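Local coordinates for probable tagatose 6-phosphate kinase (Sinorhizobium meliloti, PDB 3TXV), which probably phosphorylates tagatose 6-phosphate and belongs to the family of the GatZ/KbaZ subunit of tagatose-1,6-bisphosphate aldolase, at residues Ile23-Val33 with Ile285-Leu296; Ala52-Asp60 with Lys112-Tyr120. One frame throughout, in Å; residues are numbered along the deposited sequence.

Contact 1: Ile23-Val33 with Ile285-Leu296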
# COMPACT_ATOMS: atom_id res chain seq x y z
N ILE A 23 -4.61 -2.03 -13.23
CA ILE A 23 -3.39 -1.41 -12.71
C ILE A 23 -3.11 -1.83 -11.27
O ILE A 23 -4.05 -1.87 -10.43
CB ILE A 23 -3.38 0.13 -12.90
CG1 ILE A 23 -2.03 0.69 -12.54
CG2 ILE A 23 -4.43 0.82 -12.07
CD1 ILE A 23 -1.62 1.88 -13.40
N PRO A 24 -1.84 -2.23 -11.00
CA PRO A 24 -1.40 -2.55 -9.63
C PRO A 24 -1.15 -1.28 -8.85
O PRO A 24 -0.62 -0.31 -9.41
CB PRO A 24 -0.08 -3.29 -9.84
CG PRO A 24 0.32 -3.01 -11.19
CD PRO A 24 -0.90 -2.75 -11.99
N SER A 25 -1.58 -1.28 -7.60
CA SER A 25 -1.43 -0.10 -6.76
C SER A 25 -0.43 -0.39 -5.66
O SER A 25 -0.61 -1.30 -4.86
CB SER A 25 -2.77 0.29 -6.16
OG SER A 25 -2.72 1.60 -5.68
N ILE A 26 0.64 0.38 -5.61
CA ILE A 26 1.67 0.12 -4.62
C ILE A 26 1.56 1.13 -3.50
O ILE A 26 1.92 2.29 -3.71
CB ILE A 26 3.06 0.26 -5.22
CG1 ILE A 26 3.15 -0.35 -6.65
CG2 ILE A 26 4.07 -0.25 -4.25
CD1 ILE A 26 2.69 -1.81 -6.81
N CYS A 27 1.05 0.71 -2.33
CA CYS A 27 1.10 1.55 -1.14
C CYS A 27 2.12 1.02 -0.19
O CYS A 27 1.79 0.40 0.83
CB CYS A 27 -0.21 1.63 -0.38
SG CYS A 27 -1.55 1.15 -1.36
N SER A 28 3.37 1.24 -0.53
CA SER A 28 4.40 1.10 0.44
C SER A 28 5.17 2.41 0.48
O SER A 28 5.19 3.18 -0.49
CB SER A 28 5.29 -0.12 0.14
OG SER A 28 5.45 -0.90 1.32
N ALA A 29 5.77 2.67 1.62
CA ALA A 29 6.54 3.86 1.85
C ALA A 29 7.99 3.53 1.63
O ALA A 29 8.81 4.44 1.58
CB ALA A 29 6.34 4.32 3.27
N HIS A 30 8.30 2.24 1.52
CA HIS A 30 9.69 1.79 1.61
C HIS A 30 10.46 2.07 0.33
O HIS A 30 10.06 1.60 -0.73
CB HIS A 30 9.78 0.29 1.98
CG HIS A 30 11.13 -0.11 2.51
ND1 HIS A 30 12.25 -0.19 1.71
CD2 HIS A 30 11.54 -0.38 3.77
CE1 HIS A 30 13.29 -0.52 2.45
NE2 HIS A 30 12.89 -0.63 3.71
N PRO A 31 11.56 2.84 0.42
CA PRO A 31 12.47 3.18 -0.70
C PRO A 31 12.80 2.00 -1.62
O PRO A 31 12.73 2.15 -2.85
CB PRO A 31 13.74 3.66 -0.01
CG PRO A 31 13.47 3.64 1.48
CD PRO A 31 11.98 3.52 1.66
N LEU A 32 13.15 0.84 -1.05
CA LEU A 32 13.46 -0.31 -1.89
C LEU A 32 12.25 -0.91 -2.57
O LEU A 32 12.37 -1.40 -3.68
CB LEU A 32 14.19 -1.38 -1.13
CG LEU A 32 15.63 -1.03 -0.79
CD1 LEU A 32 16.10 -1.89 0.39
CD2 LEU A 32 16.55 -1.20 -2.01
N VAL A 33 11.08 -0.88 -1.92
CA VAL A 33 9.87 -1.33 -2.62
C VAL A 33 9.55 -0.35 -3.77
O VAL A 33 9.21 -0.78 -4.87
CB VAL A 33 8.64 -1.51 -1.67
CG1 VAL A 33 7.37 -1.88 -2.49
CG2 VAL A 33 8.90 -2.56 -0.63
N ILE A 285 -8.29 -2.36 -10.02
CA ILE A 285 -7.22 -1.70 -9.29
C ILE A 285 -7.01 -2.52 -8.05
O ILE A 285 -7.96 -2.75 -7.28
CB ILE A 285 -7.57 -0.28 -8.89
CG1 ILE A 285 -7.67 0.61 -10.14
CG2 ILE A 285 -6.55 0.21 -7.92
CD1 ILE A 285 -8.58 1.75 -9.97
N LEU A 286 -5.76 -2.96 -7.90
CA LEU A 286 -5.33 -3.92 -6.91
C LEU A 286 -4.36 -3.25 -5.98
O LEU A 286 -3.24 -2.97 -6.36
CB LEU A 286 -4.60 -5.06 -7.62
CG LEU A 286 -5.47 -5.87 -8.57
CD1 LEU A 286 -4.61 -6.51 -9.62
CD2 LEU A 286 -6.29 -6.91 -7.78
N LYS A 287 -4.73 -3.05 -4.74
CA LYS A 287 -3.81 -2.44 -3.84
C LYS A 287 -3.01 -3.47 -3.08
O LYS A 287 -3.55 -4.32 -2.43
CB LYS A 287 -4.58 -1.61 -2.85
CG LYS A 287 -5.14 -0.36 -3.41
CD LYS A 287 -5.46 0.62 -2.32
CE LYS A 287 -4.72 1.89 -2.48
NZ LYS A 287 -5.58 3.06 -2.45
N VAL A 288 -1.71 -3.40 -3.19
CA VAL A 288 -0.89 -4.26 -2.42
C VAL A 288 0.03 -3.35 -1.71
O VAL A 288 0.45 -2.40 -2.26
CB VAL A 288 -0.12 -5.16 -3.31
CG1 VAL A 288 0.62 -4.37 -4.29
CG2 VAL A 288 0.74 -6.07 -2.54
N GLY A 289 0.30 -3.66 -0.46
CA GLY A 289 1.32 -3.01 0.31
C GLY A 289 2.12 -3.97 1.15
O GLY A 289 3.27 -4.16 0.96
N PRO A 290 1.44 -4.58 2.10
CA PRO A 290 2.02 -5.42 3.11
C PRO A 290 2.71 -6.60 2.54
O PRO A 290 3.74 -7.01 2.97
CB PRO A 290 0.81 -5.81 3.90
CG PRO A 290 -0.03 -4.64 3.83
CD PRO A 290 0.31 -3.85 2.65
N GLY A 291 2.14 -7.15 1.51
CA GLY A 291 2.80 -8.23 0.86
C GLY A 291 4.14 -7.82 0.35
O GLY A 291 4.92 -8.65 0.06
N LEU A 292 4.42 -6.54 0.18
CA LEU A 292 5.58 -6.18 -0.56
C LEU A 292 6.70 -5.98 0.39
O LEU A 292 7.80 -6.24 0.08
CB LEU A 292 5.33 -4.88 -1.28
CG LEU A 292 4.41 -4.98 -2.45
CD1 LEU A 292 3.99 -3.69 -2.87
CD2 LEU A 292 5.12 -5.62 -3.51
N THR A 293 6.39 -5.47 1.56
CA THR A 293 7.38 -5.30 2.63
C THR A 293 7.52 -6.57 3.46
O THR A 293 8.54 -6.79 4.13
CB THR A 293 6.97 -4.19 3.56
OG1 THR A 293 5.55 -4.30 3.83
CG2 THR A 293 7.32 -2.83 2.97
N PHE A 294 6.47 -7.38 3.45
CA PHE A 294 6.58 -8.70 4.01
C PHE A 294 7.75 -9.45 3.31
O PHE A 294 8.67 -9.90 3.98
CB PHE A 294 5.24 -9.43 3.89
CG PHE A 294 5.27 -10.85 4.37
CD1 PHE A 294 5.75 -11.86 3.55
CD2 PHE A 294 4.85 -11.16 5.66
CE1 PHE A 294 5.80 -13.20 4.01
CE2 PHE A 294 4.88 -12.46 6.12
CZ PHE A 294 5.35 -13.50 5.30
N ALA A 295 7.72 -9.56 1.98
CA ALA A 295 8.81 -10.20 1.23
C ALA A 295 10.20 -9.53 1.47
O ALA A 295 11.24 -10.22 1.65
CB ALA A 295 8.48 -10.22 -0.21
N LEU A 296 10.21 -8.18 1.48
CA LEU A 296 11.43 -7.44 1.73
C LEU A 296 12.02 -7.92 3.04
O LEU A 296 13.18 -8.35 3.06
CB LEU A 296 11.16 -5.95 1.76
CG LEU A 296 12.31 -5.01 2.16
CD1 LEU A 296 13.69 -5.46 1.61
CD2 LEU A 296 11.99 -3.60 1.69

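Contact 2: Ala52-Asp60 with Lys112-Tyr120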
# COMPACT_ATOMS: atom_id res chain seq x y z
N ALA A 52 -0.02 7.01 -1.31
CA ALA A 52 0.22 7.30 0.10
C ALA A 52 -1.15 7.48 0.80
O ALA A 52 -2.12 7.78 0.11
CB ALA A 52 1.06 8.54 0.20
N THR A 53 -1.24 7.27 2.11
CA THR A 53 -2.53 7.43 2.85
C THR A 53 -2.60 8.72 3.66
O THR A 53 -1.59 9.19 4.14
CB THR A 53 -2.89 6.27 3.87
OG1 THR A 53 -1.72 5.83 4.56
CG2 THR A 53 -3.58 5.09 3.22
N CYS A 54 -3.81 9.24 3.83
CA CYS A 54 -4.08 10.44 4.61
C CYS A 54 -3.16 10.56 5.80
O CYS A 54 -2.41 11.54 5.91
CB CYS A 54 -5.54 10.43 5.09
SG CYS A 54 -6.07 8.86 6.05
N ASN A 55 -3.25 9.55 6.67
CA ASN A 55 -2.41 9.36 7.87
C ASN A 55 -0.90 9.41 7.65
O ASN A 55 -0.16 10.03 8.41
CB ASN A 55 -2.71 8.00 8.47
CG ASN A 55 -3.93 8.01 9.38
OD1 ASN A 55 -4.48 9.05 9.78
ND2 ASN A 55 -4.36 6.80 9.73
N GLN A 56 -0.45 8.72 6.61
CA GLN A 56 0.95 8.59 6.29
C GLN A 56 1.54 9.96 5.93
O GLN A 56 2.61 10.30 6.42
CB GLN A 56 1.08 7.57 5.13
CG GLN A 56 2.48 7.14 4.70
CD GLN A 56 2.45 6.35 3.38
OE1 GLN A 56 3.42 6.36 2.59
NE2 GLN A 56 1.33 5.67 3.12
N VAL A 57 0.84 10.74 5.11
CA VAL A 57 1.37 11.99 4.59
C VAL A 57 0.32 13.07 4.41
O VAL A 57 -0.66 12.87 3.70
CB VAL A 57 2.21 11.82 3.26
CG1 VAL A 57 3.05 10.51 3.27
CG2 VAL A 57 1.35 11.96 1.97
N ASN A 58 0.52 14.21 5.05
CA ASN A 58 -0.42 15.33 4.96
C ASN A 58 0.29 16.62 5.35
O ASN A 58 1.43 16.56 5.78
CB ASN A 58 -1.66 15.09 5.84
CG ASN A 58 -1.31 14.76 7.28
OD1 ASN A 58 -0.67 15.55 7.99
ND2 ASN A 58 -1.75 13.59 7.73
N GLN A 59 -0.39 17.76 5.23
CA GLN A 59 0.21 19.07 5.48
C GLN A 59 0.96 19.14 6.79
O GLN A 59 1.96 19.84 6.87
CB GLN A 59 -0.84 20.19 5.45
CG GLN A 59 -1.79 20.22 6.66
CD GLN A 59 -2.99 19.33 6.46
OE1 GLN A 59 -2.91 18.36 5.70
NE2 GLN A 59 -4.11 19.66 7.11
N ASP A 60 0.45 18.41 7.79
CA ASP A 60 0.99 18.43 9.16
C ASP A 60 2.16 17.49 9.36
O ASP A 60 2.77 17.48 10.44
CB ASP A 60 -0.10 18.10 10.20
CG ASP A 60 -1.09 19.24 10.40
OD1 ASP A 60 -2.24 18.93 10.83
OD2 ASP A 60 -0.74 20.43 10.14
N LYS A 112 -9.48 20.32 7.90
CA LYS A 112 -8.13 19.81 7.68
C LYS A 112 -8.16 18.83 6.52
O LYS A 112 -7.22 18.74 5.75
CB LYS A 112 -7.60 19.13 8.95
CG LYS A 112 -7.85 19.91 10.23
CD LYS A 112 -6.58 20.08 11.08
CE LYS A 112 -5.47 20.82 10.32
NZ LYS A 112 -4.43 21.33 11.22
N ALA A 113 -9.25 18.09 6.38
CA ALA A 113 -9.42 17.30 5.20
C ALA A 113 -9.24 18.24 4.01
O ALA A 113 -8.61 17.89 3.02
CB ALA A 113 -10.80 16.65 5.19
N GLU A 114 -9.74 19.47 4.15
CA GLU A 114 -9.75 20.44 3.07
C GLU A 114 -8.38 21.00 2.74
O GLU A 114 -8.01 21.03 1.57
CB GLU A 114 -10.75 21.55 3.35
CG GLU A 114 -12.17 21.13 3.05
CD GLU A 114 -13.21 22.14 3.50
OE1 GLU A 114 -14.24 21.72 4.09
OE2 GLU A 114 -13.00 23.36 3.24
N ALA A 115 -7.62 21.40 3.75
CA ALA A 115 -6.24 21.87 3.54
C ALA A 115 -5.37 20.77 2.94
O ALA A 115 -4.45 21.03 2.14
CB ALA A 115 -5.61 22.38 4.84
N MSE A 116 -5.72 19.53 3.29
CA MSE A 116 -4.93 18.39 2.91
C MSE A 116 -5.17 18.04 1.45
O MSE A 116 -4.22 17.78 0.71
CB MSE A 116 -5.24 17.21 3.80
CG MSE A 116 -6.35 16.37 3.24
SE MSE A 116 -5.72 14.77 2.29
CE MSE A 116 -5.18 13.90 4.02
N ILE A 117 -6.44 18.00 1.06
CA ILE A 117 -6.81 17.71 -0.31
C ILE A 117 -6.08 18.68 -1.26
O ILE A 117 -5.54 18.23 -2.27
CB ILE A 117 -8.35 17.70 -0.48
CG1 ILE A 117 -8.86 16.28 -0.69
CG2 ILE A 117 -8.80 18.55 -1.65
CD1 ILE A 117 -8.34 15.60 -1.92
N THR A 118 -6.03 19.98 -0.90
CA THR A 118 -5.31 20.99 -1.73
C THR A 118 -3.83 20.69 -1.86
O THR A 118 -3.28 20.78 -2.96
CB THR A 118 -5.45 22.50 -1.27
OG1 THR A 118 -6.67 22.68 -0.56
N ALA A 119 -3.19 20.37 -0.74
CA ALA A 119 -1.76 20.06 -0.71
C ALA A 119 -1.48 18.92 -1.69
O ALA A 119 -0.59 19.03 -2.52
CB ALA A 119 -1.28 19.74 0.69
N TYR A 120 -2.27 17.86 -1.63
CA TYR A 120 -2.17 16.78 -2.61
C TYR A 120 -2.30 17.30 -4.03
O TYR A 120 -1.40 17.13 -4.86
CB TYR A 120 -3.23 15.69 -2.39
CG TYR A 120 -2.83 14.66 -1.35
CD1 TYR A 120 -3.04 14.89 0.01
CD2 TYR A 120 -2.24 13.45 -1.73
CE1 TYR A 120 -2.67 13.94 0.98
CE2 TYR A 120 -1.88 12.50 -0.77
CZ TYR A 120 -2.10 12.76 0.58
OH TYR A 120 -1.77 11.83 1.53

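Contact 1: Ile23-Val33 with Ile285-Leu296
S25 and K287 pair across two parallel strands and send their side chains to the same face, the inside of the barrel. The aliphatic part of K287 runs past S25, with CG 3.7 Å from S25 CB, and the chain then bends at its outer torsions until CE lies 3.4 Å from SG of C27. Its NZ forms salt bridges with E263 and D94, while S25 OG bonds to E51, so the polar ends are satisfied inside the barrel. I23 and I285, on the same face, lie side by side pointing the same way.

Four backbone hydrogen bonds zip the strands together; the straightest runs from V288 N to S25 O (2.9 Å, 172° at the hydrogen). I26 and V288 turn to the outer face, also side by side. I26 CG2, anti to its own backbone N, reaches CD1 of L292 at 3.7 Å, the two side chains crossing at about a right angle. V33 crosses L292 in the same manner, its CG1 3.8 Å from L292 CB, and L419 and Y422 of helix 407-424 add to this apolar layer.

Further along, L296 CD2 sits over the centre of the H30 ring, 3.4 Å from the ring centroid and 13° off its normal, a CH-pi contact. In the plane of that ring, ND1 accepts from L32 N at 3.1 Å, so H30 is the N-cap of helix 31-43 and its ring is held in place. Strand 283-288 joining strand 23-26 is the closure of an eight-stranded TIM-type beta/alpha barrel, last strand against first.

Contact 2: Ala52-Asp60 with Lys112-Tyr120
Y120 reaches from helix 106-121 to the loop after strand 48-53, and its hydroxyl donates to the carbonyl O of V57, OH to O 2.7 Å. The donor is tilted 17° from the carbonyl plane, and V57 CG2 packs against the same end of the ring, 3.8 Å from Y120 CZ. One turn earlier, the bent chain of M116, a selenomethionine, carries its methyl CE to 3.6 Å from C54 CB, with N58 CB also beside it. The loop is tied to itself here: N58 ND2 donates to C54 O at 2.8 Å. Y120 is buried, meeting F125 edge-to-face and touching P68 at the start of helix 68-81. Q59 belongs to this close packing too. Its chain, bent at chi2 (-87°), lays the amide over the helix: OE1 comes 3.2 Å from M116 CB, while NE2 lies 3.8 Å from A115 CB.

The contact slackens at D60 and K112. D60, which is exposed, meets K112 in a salt bridge whose hydrogen bond is weak, OD1 to NZ 3.3 Å, and solvent would probably screen the charges. A115 is likewise exposed.

The topology is that of a beta/alpha barrel: the loop leaving the C-terminal end of strand 48-53 packs on the helix that follows the neighbouring strand, 89-96.

How the contacts relate
Contact 1 is buried, its centre about 5 Å from the centre of the folded chain, whereas contact 2, its centre about 20 Å away from that of contact 1, runs from the interior out to solvent. Both belong to the same barrel: strands 23-26 and 48-53 are neighbours in its sheet, and helix 31-43 joins them along the chain. The chemistry follows position. In 23-33 with 285-296, backbone pairing of strands dominates and the charged lysine points inward to acidic partners; in 52-60 with 112-120, helix side chains meet the loop's side chains and one of its backbone carbonyls, and the one ion pair, a weak one, lies at the solvent side. The two touch directly where A29 packs on Q56.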